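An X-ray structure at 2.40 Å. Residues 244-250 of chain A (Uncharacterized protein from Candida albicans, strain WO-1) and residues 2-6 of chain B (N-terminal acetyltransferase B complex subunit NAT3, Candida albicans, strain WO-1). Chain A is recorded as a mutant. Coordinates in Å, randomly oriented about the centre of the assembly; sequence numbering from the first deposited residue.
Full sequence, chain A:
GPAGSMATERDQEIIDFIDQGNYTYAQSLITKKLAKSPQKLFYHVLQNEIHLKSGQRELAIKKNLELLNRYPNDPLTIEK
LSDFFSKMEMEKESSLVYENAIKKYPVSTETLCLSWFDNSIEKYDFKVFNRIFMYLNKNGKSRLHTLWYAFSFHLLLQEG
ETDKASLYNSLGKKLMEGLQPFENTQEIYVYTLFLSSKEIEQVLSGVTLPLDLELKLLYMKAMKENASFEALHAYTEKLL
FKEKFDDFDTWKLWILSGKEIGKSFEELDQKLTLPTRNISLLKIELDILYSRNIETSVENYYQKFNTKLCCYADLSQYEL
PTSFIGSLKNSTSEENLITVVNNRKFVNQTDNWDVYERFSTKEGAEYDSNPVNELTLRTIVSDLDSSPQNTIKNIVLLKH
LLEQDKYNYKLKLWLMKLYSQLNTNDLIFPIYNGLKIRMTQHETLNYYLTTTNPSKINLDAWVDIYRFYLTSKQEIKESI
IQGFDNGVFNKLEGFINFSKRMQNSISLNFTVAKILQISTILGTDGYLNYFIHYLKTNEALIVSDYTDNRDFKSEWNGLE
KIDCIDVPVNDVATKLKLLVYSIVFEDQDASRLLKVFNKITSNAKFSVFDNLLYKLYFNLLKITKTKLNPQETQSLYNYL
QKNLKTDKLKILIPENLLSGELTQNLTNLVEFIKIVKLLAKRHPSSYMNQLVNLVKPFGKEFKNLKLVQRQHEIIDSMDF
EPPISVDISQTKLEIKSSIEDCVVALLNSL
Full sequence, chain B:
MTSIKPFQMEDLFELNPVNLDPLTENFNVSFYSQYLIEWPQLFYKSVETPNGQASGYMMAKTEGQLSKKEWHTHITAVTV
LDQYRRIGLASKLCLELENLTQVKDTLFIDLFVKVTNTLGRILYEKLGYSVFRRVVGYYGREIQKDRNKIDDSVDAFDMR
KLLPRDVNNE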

# COMPACT_ATOMS: atom_id res chain seq x y z
N LYS A 244 19.66 -16.92 -23.16
CA LYS A 244 19.97 -15.53 -22.79
C LYS A 244 19.06 -15.01 -21.69
O LYS A 244 18.40 -13.96 -21.81
CB LYS A 244 19.93 -14.60 -24.02
CG LYS A 244 18.83 -14.80 -25.04
CD LYS A 244 19.36 -14.41 -26.41
CE LYS A 244 18.29 -14.44 -27.48
NZ LYS A 244 18.82 -13.98 -28.79
N PHE A 245 19.04 -15.75 -20.59
CA PHE A 245 18.28 -15.33 -19.44
C PHE A 245 19.04 -14.29 -18.62
O PHE A 245 18.52 -13.20 -18.34
CB PHE A 245 17.89 -16.56 -18.61
CG PHE A 245 16.86 -16.27 -17.57
CD1 PHE A 245 16.05 -15.16 -17.68
CD2 PHE A 245 16.74 -17.09 -16.46
CE1 PHE A 245 15.12 -14.87 -16.71
CE2 PHE A 245 15.81 -16.82 -15.49
CZ PHE A 245 15.00 -15.70 -15.61
N ASP A 246 20.30 -14.57 -18.27
CA ASP A 246 21.19 -13.63 -17.56
C ASP A 246 20.58 -13.18 -16.23
O ASP A 246 20.28 -12.01 -16.01
CB ASP A 246 21.56 -12.41 -18.41
CG ASP A 246 22.60 -11.50 -17.71
OD1 ASP A 246 23.25 -11.95 -16.75
OD2 ASP A 246 22.77 -10.34 -18.13
N ASP A 247 20.43 -14.16 -15.34
CA ASP A 247 19.65 -14.04 -14.12
C ASP A 247 20.53 -14.40 -12.93
O ASP A 247 21.02 -15.54 -12.84
CB ASP A 247 18.43 -14.96 -14.21
CG ASP A 247 17.45 -14.74 -13.10
OD1 ASP A 247 16.79 -13.68 -13.10
OD2 ASP A 247 17.32 -15.66 -12.27
N PHE A 248 20.75 -13.44 -12.03
CA PHE A 248 21.74 -13.65 -10.97
C PHE A 248 21.39 -14.86 -10.10
O PHE A 248 22.25 -15.69 -9.82
CB PHE A 248 21.87 -12.39 -10.11
CG PHE A 248 23.07 -12.42 -9.20
CD1 PHE A 248 24.35 -12.51 -9.74
CD2 PHE A 248 22.93 -12.35 -7.83
CE1 PHE A 248 25.47 -12.52 -8.91
CE2 PHE A 248 24.06 -12.36 -7.00
CZ PHE A 248 25.32 -12.45 -7.54
N ASP A 249 20.13 -14.96 -9.66
CA ASP A 249 19.71 -16.11 -8.86
C ASP A 249 19.99 -17.41 -9.60
O ASP A 249 20.41 -18.40 -8.99
CB ASP A 249 18.23 -15.98 -8.51
CG ASP A 249 17.95 -14.87 -7.51
OD1 ASP A 249 18.91 -14.21 -7.06
OD2 ASP A 249 16.77 -14.67 -7.16
N THR A 250 19.79 -17.43 -10.92
CA THR A 250 20.06 -18.62 -11.71
C THR A 250 21.56 -18.87 -11.85
O THR A 250 21.99 -20.04 -11.92
CB THR A 250 19.39 -18.50 -13.09
OG1 THR A 250 18.00 -18.18 -12.91
CG2 THR A 250 19.52 -19.81 -13.87
N THR B 2 20.99 -8.39 -11.29
CA THR B 2 19.53 -8.44 -11.36
C THR B 2 19.06 -9.87 -11.58
O THR B 2 19.72 -10.69 -12.23
CB THR B 2 18.97 -7.52 -12.49
OG1 THR B 2 18.75 -8.25 -13.69
CG2 THR B 2 19.93 -6.35 -12.75
N SER B 3 17.92 -10.17 -10.96
CA SER B 3 17.16 -11.36 -11.29
C SER B 3 15.75 -10.91 -11.66
O SER B 3 15.30 -9.83 -11.28
CB SER B 3 17.13 -12.36 -10.12
OG SER B 3 18.45 -12.60 -9.64
N ILE B 4 15.06 -11.73 -12.44
CA ILE B 4 13.73 -11.39 -12.93
C ILE B 4 12.72 -12.33 -12.28
O ILE B 4 12.93 -13.55 -12.23
CB ILE B 4 13.68 -11.45 -14.47
CG1 ILE B 4 14.43 -10.23 -15.02
CG2 ILE B 4 12.26 -11.42 -14.96
CD1 ILE B 4 14.60 -10.22 -16.52
N LYS B 5 11.64 -11.74 -11.78
CA LYS B 5 10.57 -12.44 -11.09
C LYS B 5 9.21 -11.99 -11.61
O LYS B 5 9.05 -10.85 -12.08
CB LYS B 5 10.60 -12.22 -9.57
CG LYS B 5 11.94 -12.46 -8.87
CD LYS B 5 12.43 -13.90 -8.95
CE LYS B 5 13.85 -13.98 -8.37
NZ LYS B 5 14.53 -15.31 -8.60
N PRO B 6 8.21 -12.86 -11.53
CA PRO B 6 6.86 -12.45 -11.89
C PRO B 6 6.35 -11.40 -10.93
O PRO B 6 6.59 -11.46 -9.72
CB PRO B 6 6.05 -13.75 -11.77
CG PRO B 6 7.06 -14.84 -11.85
CD PRO B 6 8.27 -14.29 -11.16
O HOH W 1 15.01 -15.31 -10.99

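The start of a helix in chain A meets a short strand near the N-terminus of the NAT3 subunit. The touching parts of the two stretches run 94° apart, end to end; the stretches bury 328 Å² between them, both sides summed, and the directional contacts are hydrogen bonds and a salt bridge.

Three hydrogen bonds across the stretches have backbone N-H donors. The first turn of a helix leaves its amides without partners in the helix, and chain B supplies acceptors for two of them: F248(A) N donates to T2(B) O at 2.9 Å, and D249(A) N donates to S3(B) OG, also at 2.9 Å. Serine suits this place because its hydroxyl sits one bond beyond CB, close enough to the backbone to reach the helix end. In the opposite sense, I4(B) N donates to D247(A) OD1 at 2.7 Å.

D247(A) thus serves both chains. It occupies the N-cap position, and its other carboxylate oxygen, OD2, accepts from T250(A) OG1 at 2.7 Å and, more weakly, from T250(A) N at 3.3 Å. Aspartate is apt here: its short side chain, with chi1 in the t well, can turn back to its own helix with one oxygen while offering the other to the strand.

Charge pairing adds a salt bridge, K5(B) NZ to D249(A) OD2, at 2.7 Å. The CA-to-CB bond of K5(B) points sideways, but the long side chain carries its ammonium group to the carboxylate. Water 1 ties this region together, donating to D247(A) OD2 at 2.7 Å and to I4(B) O at 3.0 Å, and accepting from K5(B) NZ at a short 2.4 Å.

Apolar packing is modest. The buried F245(A) ring reaches I4(B), CE1 to CB at 4.3 Å, covering aliphatic surface that needs no polar partner. F248(A) begins toward the strand, but its ring leads away.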